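Local coordinates for putative branched chain amino acid ABC transporter, periplasmic amino acid-binding protein (Brucella ovis, PDB 4XFK) that probably binds branched-chain and other small amino acids in the periplasm and delivers them to an ABC transporter for uptake, at residues A117-E121 with S167-D171; I140-V145 with F352-V356; P249-G253 with A367-E371; P267-N273 with T336-D340; F280-Y284 with E296-F301. The protein carries 1 engineered substitution. All coordinates share one frame; numbering follows the deposited sequence. Where two conformers were deposited one is given.

Contact 1 of 5, residues A117-E121 with S167-D171; sequences AEALE and SWGVD. With ACT (acetate ion), chain B.
In the type I periplasmic binding protein fold, where two alpha/beta lobes face each other across a ligand cleft, Glu118, Ala119 and Leu120 of a loop following strand 111-114 meet Trp168 and Asp171 in the first turn of helix 167-184. Asp171 provides the direct polar link. Its CG stands beside its own backbone N, which turns OD2 toward the loop, and Leu120 N donates to OD2 at 2.7 Å from 40° above the carboxylate plane. A water also gives a proton to OD2 while accepting one from Glu121 N, so a single carboxylate oxygen serves two successive loop amides, one directly and one through solvent. Leucine suits position 120 because its aliphatic branch slides past Asp171 and packs against helix 138-152. Farther up the loop, Glu118 CB approaches Trp168 CZ3 to 3.4 Å, the two side chains running alongside with carboxylate and ring planes 67° apart. Their polar ends have other partners: Glu118 OE1 makes a salt bridge to the engineered Arg141, and Trp168 NE1 donates to Gly219 O. An acetate ion, probably from the crystallisation liquor, lies between the segments, also bonded to Tyr166 and Ser88. It may mark where the carboxylate of an amino acid would sit, as in related binding proteins. Glu118 N points almost straight at its OXT, 2.9 Å away with an N-H...O angle of 171°, while its methyl carbon CH3 rests over one face of the indole, 3.8 Å from Trp168 CG.

Contact 2 of 5, residues I140-V145 with F352-V356; sequences IRFKTV and FPMVV. Engineered in segment 140-145: Arg141 (natural residue His).
Met354, Val356 and Thr144 bury the most surface here, and Met354 touches three residues of the helix. Its chain starts beside its own backbone N and bends at both chi2 and chi3 (-67° and -75°), folding CG, SD and CE along the helix surface instead of standing out from the strand. CG thereby comes within 3.7 Å of Ile140 CG2, where the two side chains cross at about a right angle, and CE lies 3.9 Å from Thr144 OG1. CE also approaches the CD methylene of Arg141, an engineered residue whose guanidinium leads off toward Glu118. A flexible, unbranched methionine can follow such an uneven surface. The arrangement is helix-on-sheet packing: helix 138-152 lies across strand 350-360 of the mixed sheet, the axes of the short segments 8.9 Å apart and inclined at 46°. Strand alternation sends Met354 and Val356 toward the helix and Val355 away from it. Thr144 can lie in this buried layer because its hydroxyl is satisfied: OG1 donates to Ile140 O at 2.7 Å, and is also bonded to Ser265 on the adjoining strand 263-266. Ile140 O takes Thr144 N as well, from the opposite face of its carbonyl plane. Beta-branched Val356 sets its CG2 methyl against the helix backbone, 3.5 Å from Thr144 O, while its CG1 lies 4.3 Å from Val145 CG2.

Contact 3 of 5, residues P249-G253 with A367-E371; sequences PGNIG and ADGTE
Asp368 holds its CG beside its own backbone N and anti to the carbonyl carbon (chi1 -57°), and this swings the carboxylate onto the backbone of Gly250 and Gly253. The two oxygens divide the work. OD1 accepts from Gly250 N at 2.8 Å, met on the syn side but 33° out of the carboxylate plane. OD2 accepts from Gly253 N at 2.9 Å, using its anti lone pair on a nearly straight path (N-H...O 170°). Two amides three residues apart therefore fix the rotation of the group. Gly250 is the N-cap of helix 251-255, so the aspartate sits where amide N-H groups point outward from a helix start, and the positive end of the helix dipole would probably favour its negative charge. Glycine is called for at 250, since its backbone angles would press a side chain against the preceding carbonyl oxygen. On the other side of the contact, Ala367 to Thr370 form a type I' beta turn in the connection between the antiparallel strands 350-360 and 373-380. Asp368 and Gly369 both take the positive phi that this turn needs, a conformation glycine adopts readily. Thr370 closes the turn twice over: its N and its OG1 both donate to Ala367 O, the hydroxyl at 2.9 Å and in the carbonyl plane. Beside the polar grip, Ile252 supplies apolar packing, with CG1 3.9 Å from Ala367 CB and CG2 3.7 Å from Thr370 OG1, where the isoleucine and threonine side chains cross at about a right angle.

Contact 4 of 5, residues P267-N273 with T336-D340; sequences PFNPEAN and TPMGD
Met338 presses into the loop 267-273 with a doubly bent chain, chi2 -61° and chi3 -49°, which curls its sulfur and methyl back past Pro267, Phe268 and Ala272. CG enters at the edge of the Phe268 ring, in its plane, only 3.4 Å from CD1, and lies just 3.2 Å from Pro267 O, a tight fit. Farther along, SD is 5.0 Å from the ring centroid in an oblique Met-aromatic contact, and also 4.0 Å from Ala272 CB. A small residue at 272 leaves space for the sulfur, while the phenyl ring of Phe268 also makes an edge-to-face pairing with Phe280 of helix 274-288. The methionine stands at the tip of a beta hairpin: strands 333-336 and 339-343 are joined by a type I turn from Thr336 to Gly339. Thr336 steadies the bend, its OG1 accepting from Met338 N in an ST turn and donating to Gly339 O. Gly339 has backbone angles at which any side chain would strike the preceding carbonyl. Across the contact, the loop bends through its own type I turn, Asn269 to Ala272, reinforced by an Asx turn in which Asn269 OD1 accepts from Glu271 N. Asn273 then reaches the hairpin with CG anti to its backbone N (chi1 -167°). Its ND2 donates to Pro337 O at 2.9 Å, within the plane of its amide yet well above that of the carbonyl.

Contact 5 of 5, residues F280-Y284 with E296-F301; sequences FAEDY and EPAAVF
Helix segments 280-284 and 296-301 cross almost perpendicularly, at 92°, with their axes 12.9 Å apart, so the backbones stay distant and Phe280, Tyr284, Glu296, Val300 and Phe301 span the gap. These helices, 274-288 and 296-312, pack beside helix 26-44, which belongs to the alpha/beta lobe of the binding-protein fold built round the five-stranded parallel sheet. Large aromatic residues suit so wide a separation. Phe280 and Tyr284, one helical turn apart on the same face, both put CG anti to the backbone N, which extends their rings toward the second helix. Val300 enters from the opposite direction and divides its two methyls between them: CG1 lies 3.8 Å from Phe280 CE1, and CG2 lies 3.7 Å from Tyr284 CE1. Phe301 adds a ring that meets Phe280 obliquely, the planes 53° apart and the centroids separated by 5.5 Å; its CE1 stands over one face of Phe280, displaced toward the rim. The glutamate is well provided for in this buried setting. Its OE1 accepts from Ser293 N and its OE2 is bonded to His290 NE2 as well as to the tyrosine, partners that would probably stabilise a negative charge. Tyr284 and Glu296 cross with ring and carboxylate nearly perpendicular, and the phenol OH donates to Glu296 OE2 at 2.7 Å, arriving 63° out of the carboxylate plane.

In the fold
Contacts 1 and 2 lie 11 to 12 Å from the centre of the chain and also pack against each other through Trp168 and Phe142; their segments alternate along the sequence. Strand 350-360 then carries contact 2 toward contact 4, whose centre is 13 Å away, because strand 339-343 is its neighbour in the mixed sheet. Contacts 4 and 5, with centres only 9 Å apart, share a core of Phe268, Phe280, Pro297, Phe301 and Pro337. Contact 3 is peripheral, 20 Å from the chain centre, and the sequence between its segments includes contacts 4 and 5. The mixed sheet is thus linked, through contacts 4 and 5, to helices packed beside helix 26-44.

Contact 1 of 5, residues A117-E121 with S167-D171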
# COMPACT_ATOMS: atom_id res chain seq x y z
N ALA A 117 -3.72 -1.58 -2.92
CA ALA A 117 -3.47 -2.67 -3.86
C ALA A 117 -2.45 -2.16 -4.87
O ALA A 117 -2.72 -1.18 -5.58
CB ALA A 117 -4.75 -3.07 -4.54
N GLU A 118 -1.28 -2.80 -4.91
CA GLU A 118 -0.09 -2.19 -5.50
C GLU A 118 0.33 -2.71 -6.88
O GLU A 118 1.35 -2.28 -7.43
CB GLU A 118 1.07 -2.22 -4.49
CG GLU A 118 0.67 -1.60 -3.14
CD GLU A 118 1.83 -1.21 -2.24
OE1 GLU A 118 2.97 -1.03 -2.73
OE2 GLU A 118 1.58 -1.08 -1.02
N ALA A 119 -0.46 -3.61 -7.46
CA ALA A 119 -0.15 -4.13 -8.80
C ALA A 119 -0.20 -3.02 -9.86
O ALA A 119 -1.04 -2.13 -9.83
CB ALA A 119 -1.10 -5.25 -9.17
N LEU A 120 0.71 -3.10 -10.83
CA LEU A 120 0.83 -2.05 -11.84
C LEU A 120 -0.44 -1.77 -12.63
O LEU A 120 -0.74 -0.62 -12.92
CB LEU A 120 1.96 -2.41 -12.82
CG LEU A 120 3.34 -2.44 -12.20
CD1 LEU A 120 4.36 -2.96 -13.20
CD2 LEU A 120 3.73 -1.06 -11.71
N GLU A 121 -1.18 -2.82 -12.99
CA GLU A 121 -2.31 -2.67 -13.90
C GLU A 121 -3.37 -1.68 -13.43
O GLU A 121 -4.09 -1.09 -14.25
CB GLU A 121 -2.96 -4.03 -14.19
CG GLU A 121 -3.63 -4.68 -12.97
CD GLU A 121 -4.36 -5.96 -13.32
OE1 GLU A 121 -4.35 -6.36 -14.50
OE2 GLU A 121 -4.97 -6.57 -12.41
N SER A 167 -0.66 -11.34 -9.62
CA SER A 167 -0.34 -10.09 -10.33
C SER A 167 0.73 -9.27 -9.61
O SER A 167 1.70 -8.83 -10.23
CB SER A 167 -1.59 -9.25 -10.58
OG SER A 167 -2.20 -8.89 -9.36
N TRP A 168 0.57 -9.09 -8.30
CA TRP A 168 1.51 -8.28 -7.53
C TRP A 168 2.94 -8.82 -7.58
O TRP A 168 3.88 -8.08 -7.89
CB TRP A 168 1.03 -8.17 -6.07
CG TRP A 168 2.11 -7.77 -5.11
CD1 TRP A 168 2.65 -8.55 -4.12
CD2 TRP A 168 2.79 -6.51 -5.05
NE1 TRP A 168 3.61 -7.85 -3.44
CE2 TRP A 168 3.73 -6.60 -3.99
CE3 TRP A 168 2.72 -5.33 -5.79
CZ2 TRP A 168 4.58 -5.55 -3.65
CZ3 TRP A 168 3.56 -4.28 -5.44
CH2 TRP A 168 4.48 -4.40 -4.39
N GLY A 169 3.12 -10.10 -7.28
CA GLY A 169 4.45 -10.67 -7.22
C GLY A 169 5.13 -10.72 -8.57
O GLY A 169 6.35 -10.53 -8.68
N VAL A 170 4.35 -10.99 -9.61
CA VAL A 170 4.86 -10.96 -10.97
C VAL A 170 5.36 -9.55 -11.31
O VAL A 170 6.42 -9.40 -11.90
CB VAL A 170 3.77 -11.43 -11.95
CG1 VAL A 170 4.15 -11.14 -13.40
CG2 VAL A 170 3.51 -12.92 -11.74
N ASP A 171 4.60 -8.53 -10.91
CA ASP A 171 5.02 -7.16 -11.16
C ASP A 171 6.31 -6.82 -10.42
O ASP A 171 7.16 -6.09 -10.95
CB ASP A 171 3.93 -6.16 -10.76
CG ASP A 171 2.75 -6.13 -11.71
OD1 ASP A 171 2.88 -6.60 -12.86
OD2 ASP A 171 1.70 -5.61 -11.31
C ACT B . -1.04 -6.51 -3.17
O ACT B . -1.63 -7.55 -3.55
OXT ACT B . -1.38 -5.44 -3.71
CH3 ACT B . 0.02 -6.57 -2.11
O HOH W 1 -0.41 -5.54 -12.82
O HOH W 2 -4.12 -6.91 -9.99

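Contact 2 of 5, residues I140-V145 with F352-V356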
# COMPACT_ATOMS: atom_id res chain seq x y z
N ILE A 140 7.19 1.92 -7.91
CA ILE A 140 7.64 2.87 -6.90
C ILE A 140 8.38 2.14 -5.76
O ILE A 140 9.46 2.56 -5.34
CB ILE A 140 6.46 3.68 -6.32
CG1 ILE A 140 5.79 4.52 -7.43
CG2 ILE A 140 6.92 4.54 -5.15
CD1 ILE A 140 4.48 5.18 -7.01
N ARG A 141 7.79 1.05 -5.27
CA ARG A 141 8.41 0.28 -4.19
C ARG A 141 9.83 -0.15 -4.54
O ARG A 141 10.77 0.04 -3.76
CB ARG A 141 7.60 -0.98 -3.86
CG ARG A 141 6.26 -0.75 -3.18
CD ARG A 141 6.36 -0.29 -1.74
NE ARG A 141 5.04 -0.35 -1.13
CZ ARG A 141 4.77 -0.02 0.13
NH1 ARG A 141 5.74 0.38 0.94
NH2 ARG A 141 3.52 -0.09 0.58
N PHE A 142 9.99 -0.76 -5.71
CA PHE A 142 11.24 -1.46 -5.98
C PHE A 142 12.33 -0.63 -6.61
O PHE A 142 13.50 -0.90 -6.40
CB PHE A 142 10.99 -2.86 -6.57
CG PHE A 142 10.46 -3.79 -5.53
CD1 PHE A 142 11.34 -4.48 -4.70
CD2 PHE A 142 9.10 -3.85 -5.27
CE1 PHE A 142 10.86 -5.27 -3.67
CE2 PHE A 142 8.61 -4.64 -4.24
CZ PHE A 142 9.49 -5.33 -3.42
N LYS A 143 11.96 0.44 -7.31
CA LYS A 143 12.93 1.44 -7.72
C LYS A 143 13.50 2.12 -6.48
O LYS A 143 14.71 2.22 -6.31
CB LYS A 143 12.27 2.50 -8.60
CG LYS A 143 13.12 3.74 -8.76
CD LYS A 143 12.35 4.90 -9.39
CE LYS A 143 11.40 5.58 -8.39
NZ LYS A 143 10.04 4.98 -8.38
N THR A 144 12.61 2.59 -5.60
CA THR A 144 13.09 3.32 -4.43
C THR A 144 13.91 2.47 -3.47
O THR A 144 14.94 2.94 -2.97
CB THR A 144 11.97 4.10 -3.66
OG1 THR A 144 10.98 3.19 -3.18
CG2 THR A 144 11.31 5.15 -4.55
N VAL A 145 13.50 1.23 -3.21
CA VAL A 145 14.26 0.41 -2.27
C VAL A 145 15.66 0.14 -2.81
O VAL A 145 16.65 0.24 -2.07
CB VAL A 145 13.52 -0.89 -1.84
CG1 VAL A 145 13.60 -1.99 -2.91
CG2 VAL A 145 14.06 -1.38 -0.51
N PHE A 352 3.82 11.21 -3.76
CA PHE A 352 4.16 11.33 -2.34
C PHE A 352 5.60 10.87 -2.14
O PHE A 352 6.13 10.12 -2.96
CB PHE A 352 3.22 10.47 -1.49
CG PHE A 352 3.02 9.09 -2.04
CD1 PHE A 352 3.99 8.11 -1.84
CD2 PHE A 352 1.89 8.77 -2.78
CE1 PHE A 352 3.86 6.85 -2.38
CE2 PHE A 352 1.75 7.50 -3.32
CZ PHE A 352 2.73 6.54 -3.11
N PRO A 353 6.24 11.30 -1.05
CA PRO A 353 7.61 10.84 -0.77
C PRO A 353 7.68 9.38 -0.34
O PRO A 353 6.70 8.81 0.16
CB PRO A 353 8.08 11.75 0.38
CG PRO A 353 7.04 12.79 0.55
CD PRO A 353 5.77 12.28 -0.06
N MET A 354 8.86 8.79 -0.52
CA MET A 354 9.16 7.44 -0.06
C MET A 354 10.39 7.45 0.83
O MET A 354 11.35 8.17 0.57
CB MET A 354 9.38 6.50 -1.26
CG MET A 354 8.10 6.20 -2.04
SD MET A 354 6.90 5.21 -1.11
CE MET A 354 7.68 3.61 -1.17
N VAL A 355 10.35 6.64 1.88
CA VAL A 355 11.43 6.59 2.85
C VAL A 355 12.00 5.19 2.88
O VAL A 355 11.29 4.22 3.15
CB VAL A 355 10.90 6.92 4.25
CG1 VAL A 355 12.06 7.08 5.23
CG2 VAL A 355 10.09 8.18 4.20
N VAL A 356 13.30 5.09 2.61
CA VAL A 356 13.98 3.80 2.68
C VAL A 356 14.60 3.65 4.06
O VAL A 356 15.22 4.58 4.58
CB VAL A 356 15.03 3.65 1.56
CG1 VAL A 356 15.44 2.20 1.44
CG2 VAL A 356 14.44 4.14 0.24

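Contact 3 of 5, residues P249-G253 with A367-E371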
# COMPACT_ATOMS: atom_id res chain seq x y z
N PRO A 249 3.72 -6.00 11.24
CA PRO A 249 4.00 -6.55 12.57
C PRO A 249 4.26 -8.05 12.54
O PRO A 249 3.53 -8.79 11.86
CB PRO A 249 2.72 -6.22 13.34
CG PRO A 249 2.24 -4.95 12.71
CD PRO A 249 2.53 -5.12 11.24
N GLY A 250 5.32 -8.47 13.23
CA GLY A 250 5.68 -9.87 13.35
C GLY A 250 6.99 -10.28 12.67
O GLY A 250 7.66 -11.22 13.12
N ASN A 251 7.35 -9.61 11.58
CA ASN A 251 8.53 -10.00 10.81
C ASN A 251 9.86 -9.86 11.54
O ASN A 251 10.73 -10.72 11.42
CB ASN A 251 8.61 -9.21 9.51
CG ASN A 251 7.63 -9.68 8.49
OD1 ASN A 251 7.49 -10.88 8.25
ND2 ASN A 251 6.96 -8.74 7.84
N ILE A 252 10.03 -8.77 12.29
CA ILE A 252 11.29 -8.53 12.98
C ILE A 252 11.48 -9.50 14.14
O ILE A 252 12.58 -10.01 14.35
CB ILE A 252 11.43 -7.05 13.40
CG1 ILE A 252 11.35 -6.16 12.16
CG2 ILE A 252 12.74 -6.83 14.16
CD1 ILE A 252 12.26 -6.60 11.03
N GLY A 253 10.41 -9.80 14.86
CA GLY A 253 10.46 -10.84 15.87
C GLY A 253 10.89 -12.17 15.25
O GLY A 253 11.76 -12.86 15.78
N ALA A 367 10.28 -2.43 16.76
CA ALA A 367 9.34 -3.37 16.15
C ALA A 367 9.21 -4.65 16.97
O ALA A 367 10.22 -5.19 17.44
CB ALA A 367 9.78 -3.70 14.73
N ASP A 368 7.98 -5.11 17.15
CA ASP A 368 7.68 -6.43 17.73
C ASP A 368 8.26 -6.64 19.13
O ASP A 368 8.53 -7.77 19.52
CB ASP A 368 8.16 -7.56 16.80
CG ASP A 368 7.55 -7.48 15.42
OD1 ASP A 368 6.50 -6.83 15.24
OD2 ASP A 368 8.12 -8.10 14.50
N GLY A 369 8.44 -5.56 19.87
CA GLY A 369 9.00 -5.65 21.21
C GLY A 369 10.47 -6.05 21.25
O GLY A 369 10.98 -6.43 22.31
N THR A 370 11.15 -5.96 20.11
CA THR A 370 12.57 -6.29 20.05
C THR A 370 13.44 -5.06 20.32
O THR A 370 12.93 -3.97 20.57
CB THR A 370 12.96 -6.87 18.67
OG1 THR A 370 13.06 -5.82 17.70
CG2 THR A 370 11.95 -7.91 18.21
N GLU A 371 14.75 -5.25 20.25
CA GLU A 371 15.69 -4.15 20.38
C GLU A 371 15.84 -3.38 19.07
O GLU A 371 16.52 -2.35 19.03
CB GLU A 371 17.06 -4.69 20.80
CG GLU A 371 17.04 -5.41 22.13
CD GLU A 371 18.18 -6.41 22.28
OE1 GLU A 371 18.39 -7.23 21.36
OE2 GLU A 371 18.85 -6.38 23.33

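Contact 4 of 5, residues P267-N273 with T336-D340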
# COMPACT_ATOMS: atom_id res chain seq x y z
N PRO A 267 5.92 4.70 2.50
CA PRO A 267 5.62 6.14 2.50
C PRO A 267 5.85 6.85 3.84
O PRO A 267 5.53 8.04 3.94
CB PRO A 267 4.12 6.18 2.18
CG PRO A 267 3.79 4.86 1.59
CD PRO A 267 4.72 3.89 2.24
N PHE A 268 6.40 6.18 4.85
CA PHE A 268 6.42 6.77 6.18
C PHE A 268 7.45 6.15 7.12
O PHE A 268 7.73 4.94 7.06
CB PHE A 268 5.03 6.65 6.81
CG PHE A 268 4.97 7.10 8.25
CD1 PHE A 268 4.97 8.45 8.57
CD2 PHE A 268 4.93 6.17 9.28
CE1 PHE A 268 4.92 8.87 9.89
CE2 PHE A 268 4.88 6.59 10.61
CZ PHE A 268 4.88 7.94 10.91
N ASN A 269 8.00 6.97 8.00
CA ASN A 269 8.70 6.46 9.17
C ASN A 269 8.53 7.52 10.25
O ASN A 269 8.57 8.71 9.95
CB ASN A 269 10.18 6.21 8.84
CG ASN A 269 10.97 5.73 10.04
OD1 ASN A 269 11.29 6.51 10.93
ND2 ASN A 269 11.29 4.44 10.06
N PRO A 270 8.30 7.11 11.51
CA PRO A 270 8.08 8.09 12.57
C PRO A 270 9.17 9.17 12.69
O PRO A 270 8.85 10.28 13.12
CB PRO A 270 8.07 7.24 13.84
CG PRO A 270 7.61 5.90 13.39
CD PRO A 270 8.13 5.73 11.99
N GLU A 271 10.42 8.84 12.35
CA GLU A 271 11.55 9.77 12.48
C GLU A 271 11.96 10.41 11.17
O GLU A 271 13.00 11.07 11.12
CB GLU A 271 12.79 9.04 12.98
CG GLU A 271 12.67 8.23 14.23
CD GLU A 271 13.97 7.53 14.55
OE1 GLU A 271 13.97 6.28 14.62
OE2 GLU A 271 15.00 8.22 14.70
N ALA A 272 11.20 10.20 10.11
CA ALA A 272 11.64 10.65 8.79
C ALA A 272 11.30 12.10 8.49
O ALA A 272 11.91 12.70 7.60
CB ALA A 272 11.10 9.73 7.70
N ASN A 273 10.34 12.68 9.20
CA ASN A 273 9.95 14.06 8.95
C ASN A 273 9.79 14.84 10.24
O ASN A 273 8.77 15.50 10.47
CB ASN A 273 8.69 14.14 8.10
CG ASN A 273 8.44 15.53 7.56
OD1 ASN A 273 9.39 16.25 7.25
ND2 ASN A 273 7.17 15.92 7.48
N THR A 336 0.74 16.17 4.57
CA THR A 336 0.58 15.06 5.50
C THR A 336 1.73 15.09 6.50
O THR A 336 2.64 15.90 6.37
CB THR A 336 0.62 13.72 4.75
OG1 THR A 336 1.97 13.43 4.35
CG2 THR A 336 -0.33 13.74 3.57
N PRO A 337 1.73 14.17 7.48
CA PRO A 337 2.86 14.12 8.40
C PRO A 337 4.20 13.79 7.73
O PRO A 337 5.23 13.95 8.38
CB PRO A 337 2.46 13.01 9.37
CG PRO A 337 0.96 13.08 9.39
CD PRO A 337 0.57 13.40 7.98
N MET A 338 4.17 13.37 6.47
CA MET A 338 5.39 13.05 5.73
C MET A 338 5.72 14.07 4.66
O MET A 338 6.75 13.96 4.00
CB MET A 338 5.27 11.69 5.06
CG MET A 338 5.68 10.54 5.94
SD MET A 338 7.40 10.64 6.48
CE MET A 338 8.26 10.96 4.95
N GLY A 339 4.85 15.05 4.46
CA GLY A 339 5.06 16.05 3.44
C GLY A 339 3.93 16.10 2.44
O GLY A 339 2.81 15.67 2.72
N ASP A 340 4.23 16.60 1.25
CA ASP A 340 3.19 16.84 0.26
C ASP A 340 2.64 15.57 -0.36
O ASP A 340 3.37 14.63 -0.67
CB ASP A 340 3.70 17.78 -0.83
CG ASP A 340 3.88 19.20 -0.32
OD1 ASP A 340 3.11 19.62 0.57
OD2 ASP A 340 4.80 19.88 -0.82

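Contact 5 of 5, residues F280-Y284 with E296-F301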
# COMPACT_ATOMS: atom_id res chain seq x y z
N PHE A 280 2.29 12.38 14.45
CA PHE A 280 1.34 11.47 13.84
C PHE A 280 1.44 10.07 14.43
O PHE A 280 0.43 9.46 14.75
CB PHE A 280 1.51 11.42 12.33
CG PHE A 280 0.76 10.29 11.69
CD1 PHE A 280 -0.62 10.20 11.80
CD2 PHE A 280 1.44 9.30 11.01
CE1 PHE A 280 -1.31 9.14 11.22
CE2 PHE A 280 0.76 8.24 10.44
CZ PHE A 280 -0.62 8.16 10.54
N ALA A 281 2.66 9.56 14.58
CA ALA A 281 2.86 8.23 15.15
C ALA A 281 2.23 8.15 16.53
O ALA A 281 1.53 7.19 16.85
CB ALA A 281 4.35 7.89 15.23
N GLU A 282 2.46 9.17 17.35
CA GLU A 282 1.91 9.18 18.70
C GLU A 282 0.38 9.29 18.72
O GLU A 282 -0.28 8.62 19.51
CB GLU A 282 2.54 10.31 19.52
CG GLU A 282 4.02 10.10 19.83
CD GLU A 282 4.26 8.94 20.79
OE1 GLU A 282 3.39 8.69 21.63
OE2 GLU A 282 5.32 8.27 20.69
N ASP A 283 -0.18 10.12 17.85
CA ASP A 283 -1.63 10.27 17.82
C ASP A 283 -2.30 8.99 17.33
O ASP A 283 -3.32 8.55 17.87
CB ASP A 283 -2.07 11.45 16.96
CG ASP A 283 -3.55 11.71 17.06
OD1 ASP A 283 -3.98 12.21 18.12
OD2 ASP A 283 -4.29 11.41 16.10
N TYR A 284 -1.71 8.38 16.30
CA TYR A 284 -2.25 7.14 15.77
C TYR A 284 -2.22 6.03 16.82
O TYR A 284 -3.17 5.26 16.95
CB TYR A 284 -1.46 6.72 14.52
CG TYR A 284 -2.13 5.64 13.72
CD1 TYR A 284 -3.08 5.96 12.76
CD2 TYR A 284 -1.81 4.30 13.92
CE1 TYR A 284 -3.71 4.97 12.01
CE2 TYR A 284 -2.43 3.31 13.17
CZ TYR A 284 -3.38 3.65 12.22
OH TYR A 284 -4.01 2.69 11.46
N GLU A 296 -0.76 0.99 6.84
CA GLU A 296 -1.53 2.05 7.48
C GLU A 296 -1.24 3.48 6.99
O GLU A 296 -2.18 4.22 6.73
CB GLU A 296 -1.44 1.95 9.01
CG GLU A 296 -1.96 0.62 9.52
CD GLU A 296 -1.77 0.45 11.01
OE1 GLU A 296 -0.60 0.46 11.48
OE2 GLU A 296 -2.78 0.30 11.73
N PRO A 297 0.05 3.87 6.86
CA PRO A 297 0.30 5.24 6.41
C PRO A 297 -0.33 5.61 5.05
O PRO A 297 -0.93 6.69 4.96
CB PRO A 297 1.83 5.31 6.38
CG PRO A 297 2.24 4.35 7.48
CD PRO A 297 1.29 3.20 7.27
N ALA A 298 -0.23 4.76 4.03
CA ALA A 298 -0.85 5.09 2.74
C ALA A 298 -2.36 5.27 2.88
O ALA A 298 -2.96 6.16 2.27
CB ALA A 298 -0.55 4.04 1.69
N ALA A 299 -2.98 4.43 3.70
CA ALA A 299 -4.43 4.52 3.89
C ALA A 299 -4.80 5.82 4.57
O ALA A 299 -5.72 6.52 4.13
CB ALA A 299 -4.95 3.32 4.66
N VAL A 300 -4.07 6.19 5.62
CA VAL A 300 -4.33 7.45 6.31
C VAL A 300 -4.06 8.66 5.41
O VAL A 300 -4.89 9.56 5.28
CB VAL A 300 -3.51 7.58 7.61
CG1 VAL A 300 -3.65 8.98 8.19
CG2 VAL A 300 -3.91 6.50 8.62
N PHE A 301 -2.89 8.68 4.77
CA PHE A 301 -2.51 9.84 3.98
C PHE A 301 -3.42 9.99 2.76
O PHE A 301 -3.80 11.10 2.37
CB PHE A 301 -1.03 9.77 3.55
CG PHE A 301 -0.04 9.69 4.70
CD1 PHE A 301 -0.39 10.03 5.99
CD2 PHE A 301 1.26 9.24 4.46
CE1 PHE A 301 0.53 9.93 7.03
CE2 PHE A 301 2.19 9.15 5.50
CZ PHE A 301 1.82 9.48 6.78